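Local coordinates for protein phosphatase Slingshot homolog 2 (Homo sapiens, PDB 2NT2), which dephosphorylates phosphotyrosine, phosphoserine and phosphothreonine in proteins through the catalytic domain described here and activates cofilin, promoting the disassembly of actin filaments, at residues R31-T37 against V47-I53; R54-E58 against V92-A96. The protein carries 1 engineered substitution. All coordinates share one frame. Numbering follows the deposited sequence.

Contact 1 of 2, residues R31-T37 against V47-I53; sequences RYILNVT and VFEYHNI
Parallel strand pairing is well illustrated here by strands 31-35 and 49-52, whose axes approach to 4.9 Å at 15°. Tyr-32 lies beside Glu-49, Ile-33 beside Tyr-50, Leu-34 beside His-51 and Asn-35 beside Asn-52, with CA-CA distances of 4.9 to 5.1 Å. The backbone hydrogen bonds run Glu-49 N to Arg-31 O (3.0 Å), Ile-33 N to Glu-49 O (2.9 Å), His-51 N to Ile-33 O (3.0 Å), Asn-35 N to His-51 O (3.0 Å) and Ile-53 N to Asn-35 O (3.1 Å). Past the last of these, Val-36 centres an inverse gamma turn. Such pairing builds one edge of the phosphatase sheet: 49-52 is one of its two edge strands, while 30-35 also bonds to strand 83-87. Among apolar contacts, Ile-33 (m, t) brings CD1 to 3.7 Å from Phe-48 CG and 3.3 Å from Tyr-50 CE2 on the face packed by helix 22-27. Leu-34 (t, p), which packs on helix 67-79, sets CD1 4.2 Å from Ile-53 CG1. Val-36 CG1 lies 4.0 Å from Ile-53 CG2. Arg-31 NH2 adds a side-chain hydrogen bond across the pair, to Val-47 O (3.3 Å); outside it, Tyr-50 OH hydrogen-bonds Phe-44 N, and Asn-52 OD1 hydrogen-bonds Asn-42 ND2.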
loop_
_atom_site.group_PDB
_atom_site.type_symbol
_atom_site.label_atom_id
_atom_site.label_comp_id
_atom_site.label_asym_id
_atom_site.label_seq_id
_atom_site.Cartn_x
_atom_site.Cartn_y
_atom_site.Cartn_z
ATOM N N ARG A 31 4.032 3.605 12.755
ATOM C CA ARG A 31 4.655 2.566 13.572
ATOM C C ARG A 31 4.541 1.211 12.875
ATOM O O ARG A 31 5.200 0.251 13.269
ATOM C CB ARG A 31 4.051 2.471 14.973
ATOM C CG ARG A 31 3.575 3.772 15.576
ATOM C CD ARG A 31 4.671 4.602 16.208
ATOM N NE ARG A 31 5.989 3.983 16.152
ATOM C CZ ARG A 31 7.085 4.522 16.679
ATOM N NH1 ARG A 31 7.016 5.688 17.308
ATOM N NH2 ARG A 31 8.246 3.888 16.580
ATOM N N TYR A 32 3.698 1.176 11.857
ATOM C CA TYR A 32 3.489 -0.004 11.037
ATOM C C TYR A 32 4.000 0.266 9.622
ATOM O O TYR A 32 3.774 1.339 9.066
ATOM C CB TYR A 32 2.010 -0.383 10.977
ATOM C CG TYR A 32 1.385 -0.709 12.308
ATOM C CD1 TYR A 32 0.832 0.292 13.098
ATOM C CD2 TYR A 32 1.347 -2.017 12.775
ATOM C CE1 TYR A 32 0.255 0.007 14.321
ATOM C CE2 TYR A 32 0.770 -2.304 14.001
ATOM C CZ TYR A 32 0.228 -1.293 14.766
ATOM O OH TYR A 32 -0.343 -1.593 15.984
ATOM N N ILE A 33 4.686 -0.711 9.044
ATOM C CA ILE A 33 5.172 -0.534 7.681
ATOM C C ILE A 33 4.855 -1.760 6.830
ATOM O O ILE A 33 5.296 -2.864 7.143
ATOM C CB ILE A 33 6.680 -0.266 7.638
ATOM C CG1 ILE A 33 7.133 0.937 8.468
ATOM C CG2 ILE A 33 7.147 -0.115 6.195
ATOM C CD1 ILE A 33 8.636 1.138 8.447
ATOM N N LEU A 34 4.078 -1.509 5.784
ATOM C CA LEU A 34 3.761 -2.478 4.752
ATOM C C LEU A 34 4.723 -2.312 3.571
ATOM O O LEU A 34 4.621 -1.390 2.763
ATOM C CB LEU A 34 2.314 -2.336 4.299
ATOM C CG LEU A 34 1.781 -3.397 3.336
ATOM C CD1 LEU A 34 2.176 -4.792 3.790
ATOM C CD2 LEU A 34 0.268 -3.271 3.206
ATOM N N ASN A 35 5.684 -3.222 3.539
ATOM C CA ASN A 35 6.728 -3.274 2.533
ATOM C C ASN A 35 6.358 -4.267 1.433
ATOM O O ASN A 35 6.550 -5.469 1.599
ATOM C CB ASN A 35 8.040 -3.676 3.209
ATOM C CG ASN A 35 9.223 -3.633 2.270
ATOM O OD1 ASN A 35 9.047 -3.577 1.055
ATOM N ND2 ASN A 35 10.419 -3.662 2.852
ATOM N N VAL A 36 5.823 -3.752 0.338
ATOM C CA VAL A 36 5.327 -4.535 -0.781
ATOM C C VAL A 36 6.417 -4.798 -1.812
ATOM O O VAL A 36 6.269 -4.492 -3.000
ATOM C CB VAL A 36 4.146 -3.819 -1.475
ATOM C CG1 VAL A 36 3.362 -4.802 -2.335
ATOM C CG2 VAL A 36 3.232 -3.178 -0.447
ATOM N N THR A 37 7.554 -5.319 -1.354
ATOM C CA THR A 37 8.677 -5.612 -2.225
ATOM C C THR A 37 9.340 -6.934 -1.825
ATOM O O THR A 37 9.183 -7.385 -0.691
ATOM C CB THR A 37 9.779 -4.538 -2.221
ATOM O OG1 THR A 37 10.700 -4.800 -1.147
ATOM C CG2 THR A 37 9.248 -3.132 -2.018
ATOM N N VAL A 47 12.135 -0.812 15.584
ATOM C CA VAL A 47 11.457 0.476 15.653
ATOM C C VAL A 47 10.027 0.326 15.150
ATOM O O VAL A 47 9.081 0.838 15.750
ATOM C CB VAL A 47 12.179 1.555 14.824
ATOM C CG1 VAL A 47 11.501 2.907 14.996
ATOM C CG2 VAL A 47 13.649 1.636 15.218
ATOM N N PHE A 48 9.871 -0.377 14.026
ATOM C CA PHE A 48 8.552 -0.532 13.434
ATOM C C PHE A 48 8.164 -1.994 13.244
ATOM O O PHE A 48 9.018 -2.847 13.012
ATOM C CB PHE A 48 8.482 0.193 12.087
ATOM C CG PHE A 48 8.975 1.629 12.122
ATOM C CD1 PHE A 48 10.283 1.927 11.790
ATOM C CD2 PHE A 48 8.129 2.665 12.479
ATOM C CE1 PHE A 48 10.738 3.236 11.805
ATOM C CE2 PHE A 48 8.573 3.973 12.501
ATOM C CZ PHE A 48 9.881 4.256 12.162
ATOM N N GLU A 49 6.867 -2.244 13.347
ATOM C CA GLU A 49 6.244 -3.515 13.014
ATOM C C GLU A 49 6.097 -3.647 11.497
ATOM O O GLU A 49 5.455 -2.796 10.875
ATOM C CB GLU A 49 4.871 -3.586 13.674
ATOM C CG GLU A 49 4.740 -4.697 14.702
ATOM C CD GLU A 49 3.410 -5.420 14.560
ATOM O OE1 GLU A 49 3.144 -5.997 13.485
ATOM O OE2 GLU A 49 2.632 -5.404 15.535
ATOM N N TYR A 50 6.678 -4.699 10.936
ATOM C CA TYR A 50 6.737 -4.890 9.496
ATOM C C TYR A 50 5.831 -6.015 9.004
ATOM O O TYR A 50 5.616 -7.001 9.703
ATOM C CB TYR A 50 8.174 -5.181 9.045
ATOM C CG TYR A 50 9.056 -3.955 9.048
ATOM C CD1 TYR A 50 9.885 -3.691 10.132
ATOM C CD2 TYR A 50 9.057 -3.066 7.981
ATOM C CE1 TYR A 50 10.691 -2.574 10.145
ATOM C CE2 TYR A 50 9.866 -1.945 7.997
ATOM C CZ TYR A 50 10.680 -1.705 9.082
ATOM O OH TYR A 50 11.493 -0.595 9.111
ATOM N N HIS A 51 5.341 -5.841 7.782
ATOM C CA HIS A 51 4.707 -6.903 7.017
ATOM C C HIS A 51 5.216 -6.876 5.577
ATOM O O HIS A 51 5.235 -5.824 4.935
ATOM C CB HIS A 51 3.183 -6.802 7.048
ATOM C CG HIS A 51 2.506 -8.071 6.604
ATOM N ND1 HIS A 51 2.086 -9.031 7.495
ATOM C CD2 HIS A 51 2.177 -8.543 5.381
ATOM C CE1 HIS A 51 1.530 -10.040 6.846
ATOM N NE2 HIS A 51 1.574 -9.765 5.554
ATOM N N ASN A 52 5.656 -8.021 5.069
ATOM C CA ASN A 52 6.329 -8.040 3.771
ATOM C C ASN A 52 5.585 -8.881 2.742
ATOM O O ASN A 52 5.131 -9.987 3.035
ATOM C CB ASN A 52 7.765 -8.543 3.960
ATOM C CG ASN A 52 8.604 -7.559 4.754
ATOM O OD1 ASN A 52 9.419 -6.831 4.179
ATOM N ND2 ASN A 52 8.406 -7.509 6.067
ATOM N N ILE A 53 5.433 -8.319 1.556
ATOM C CA ILE A 53 4.788 -8.935 0.406
ATOM C C ILE A 53 5.833 -9.086 -0.706
ATOM O O ILE A 53 6.029 -8.202 -1.536
ATOM C CB ILE A 53 3.584 -8.115 -0.083
ATOM C CG1 ILE A 53 2.481 -7.868 0.939
ATOM C CG2 ILE A 53 3.026 -8.676 -1.385
ATOM C CD1 ILE A 53 1.962 -8.990 1.797
#

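Contact 2 of 2, residues R54-E58 against V92-A96. With SO4 (sulfate ion), chain D.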
loop_
_atom_site.group_PDB
_atom_site.type_symbol
_atom_site.label_atom_id
_atom_site.label_comp_id
_atom_site.label_asym_id
_atom_site.label_seq_id
_atom_site.Cartn_x
_atom_site.Cartn_y
_atom_site.Cartn_z
ATOM N N ARG A 54 6.519 -10.217 -0.651
ATOM C CA ARG A 54 7.804 -10.444 -1.287
ATOM C C ARG A 54 7.664 -10.793 -2.764
ATOM O O ARG A 54 7.818 -11.931 -3.191
ATOM C CB ARG A 54 8.559 -11.531 -0.514
ATOM C CG ARG A 54 8.327 -11.374 0.990
ATOM C CD ARG A 54 9.542 -11.759 1.798
ATOM N NE ARG A 54 9.163 -12.478 3.024
ATOM C CZ ARG A 54 8.637 -13.696 3.027
ATOM N NH1 ARG A 54 8.413 -14.355 1.897
ATOM N NH2 ARG A 54 8.323 -14.276 4.182
ATOM N N VAL A 55 7.390 -9.743 -3.521
ATOM C CA VAL A 55 6.906 -9.769 -4.885
ATOM C C VAL A 55 7.622 -8.745 -5.751
ATOM O O VAL A 55 8.031 -7.682 -5.268
ATOM C CB VAL A 55 5.388 -9.462 -4.851
ATOM C CG1 VAL A 55 5.072 -8.236 -5.686
ATOM C CG2 VAL A 55 4.581 -10.670 -5.273
ATOM N N TYR A 56 7.806 -9.038 -7.039
ATOM C CA TYR A 56 8.431 -8.063 -7.928
ATOM C C TYR A 56 7.356 -7.294 -8.710
ATOM O O TYR A 56 6.241 -7.774 -8.914
ATOM C CB TYR A 56 9.401 -8.704 -8.898
ATOM C CG TYR A 56 10.620 -9.387 -8.345
ATOM C CD1 TYR A 56 10.717 -10.774 -8.331
ATOM C CD2 TYR A 56 11.692 -8.668 -7.839
ATOM C CE1 TYR A 56 11.830 -11.420 -7.828
ATOM C CE2 TYR A 56 12.811 -9.302 -7.334
ATOM C CZ TYR A 56 12.880 -10.676 -7.329
ATOM O OH TYR A 56 13.994 -11.313 -6.827
ATOM N N ASP A 57 7.718 -6.095 -9.142
ATOM C CA ASP A 57 6.872 -5.230 -9.950
ATOM C C ASP A 57 6.864 -5.689 -11.407
ATOM O O ASP A 57 7.466 -5.051 -12.275
ATOM C CB ASP A 57 7.371 -3.781 -9.878
ATOM C CG ASP A 57 6.349 -2.784 -10.390
ATOM O OD1 ASP A 57 5.163 -3.156 -10.501
ATOM O OD2 ASP A 57 6.746 -1.627 -10.661
ATOM N N GLU A 58 6.196 -6.812 -11.649
ATOM C CA GLU A 58 6.145 -7.436 -12.959
ATOM C C GLU A 58 4.773 -8.064 -13.229
ATOM O O GLU A 58 4.063 -8.400 -12.288
ATOM C CB GLU A 58 7.220 -8.510 -13.111
ATOM C CG GLU A 58 7.908 -8.924 -11.827
ATOM C CD GLU A 58 8.124 -10.424 -11.747
ATOM O OE1 GLU A 58 7.244 -11.128 -11.215
ATOM O OE2 GLU A 58 9.181 -10.858 -12.239
ATOM N N VAL A 92 4.755 3.526 -6.823
ATOM C CA VAL A 92 4.015 3.820 -8.045
ATOM C C VAL A 92 3.115 2.674 -8.473
ATOM O O VAL A 92 2.015 2.884 -8.981
ATOM C CB VAL A 92 5.020 4.144 -9.172
ATOM C CG1 VAL A 92 4.494 3.731 -10.533
ATOM C CG2 VAL A 92 5.367 5.626 -9.134
ATOM N N SER A 93 3.561 1.439 -8.272
ATOM C CA SER A 93 2.843 0.282 -8.808
ATOM C C SER A 93 2.450 -0.726 -7.743
ATOM O O SER A 93 1.271 -0.925 -7.429
ATOM C CB SER A 93 3.718 -0.366 -9.887
ATOM O OG SER A 93 3.069 -1.439 -10.520
ATOM N N ARG A 94 3.422 -1.399 -7.135
ATOM C CA ARG A 94 3.077 -2.398 -6.120
ATOM C C ARG A 94 2.377 -1.766 -4.923
ATOM O O ARG A 94 1.367 -2.272 -4.425
ATOM C CB ARG A 94 4.330 -3.137 -5.654
ATOM C CG ARG A 94 4.912 -4.107 -6.676
ATOM C CD ARG A 94 6.264 -4.624 -6.200
ATOM N NE ARG A 94 7.316 -3.623 -6.360
ATOM C CZ ARG A 94 8.587 -3.813 -6.039
ATOM N NH1 ARG A 94 8.993 -4.967 -5.532
ATOM N NH2 ARG A 94 9.453 -2.825 -6.233
ATOM N N SER A 95 2.925 -0.659 -4.429
ATOM C CA SER A 95 2.357 0.025 -3.277
ATOM C C SER A 95 1.037 0.707 -3.634
ATOM O O SER A 95 0.072 0.574 -2.883
ATOM C CB SER A 95 3.342 1.037 -2.701
ATOM O OG SER A 95 3.921 1.854 -3.697
ATOM N N ALA A 96 1.018 1.415 -4.766
ATOM C CA ALA A 96 -0.176 2.161 -5.162
ATOM C C ALA A 96 -1.375 1.229 -5.335
ATOM O O ALA A 96 -2.444 1.497 -4.791
ATOM C CB ALA A 96 0.049 2.973 -6.423
HETATM S S SO4 D . 7.151 0.032 -7.488
HETATM O O1 SO4 D . 8.420 0.138 -6.783
HETATM O O2 SO4 D . 7.325 0.255 -8.921
HETATM O O3 SO4 D . 6.589 -1.308 -7.291
HETATM O O4 SO4 D . 6.221 1.032 -6.953
#
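An arginine with a partner for each side-chain nitrogen is the lesson of Arg-94. Its NH1 donates to Val-55 O (2.9 Å), NE to sulfate O3 (2.6 Å), and NH2 both to sulfate O1 (3.2 Å) and into a salt bridge with Glu-39. Asp-57 CB lies over one face of the guanidinium, 3.5 Å from Arg-94 NE. Beside it, Ser-93 OG donates to Asp-57 OD1 (2.7 Å); Asn-128 serves both, through its backbone N to the hydroxyl and ND2 to the carboxylate. The other carboxylate oxygen, Asp-57 OD2, sits 2.6 Å from sulfate O2. Backbone amides supply more donors to the anion: Val-92 N (2.9 Å) and Ser-93 N (3.0 Å) share O4, and Arg-94 N reaches O3 (3.2 Å); Met-90 N and OG of the engineered Ser-88 are hydrogen-bonded to it as well. Anion-binding amides at a helix start, an arginine clasping the same ion, and an aspartate brought in from another loop, probably the general acid, are typical of the protein-tyrosine phosphatase P-loop active site.

Following the chain, contact 1 comes first: strand 30-35 leaves through the turn at Val-36, and a connection without helix or strand returns as edge strand 49-52, closing a short loop. The first segment of contact 2 follows directly, touching from Val-55 on, and closes a much longer one that takes in helix 67-79, strand 83-87 and the first part of the P-loop. The two are therefore in series, neither nested nor crossed. They nevertheless meet where both strands of contact 1 end, with Val-36 O 3.2 Å from Arg-94 CD. The general principle is that the C-terminal ends of parallel strands frame the catalytic pocket: contact 1 joins sheet strands, contact 2 joins the loop after strand 49-52 to the P-loop and helix 94-107.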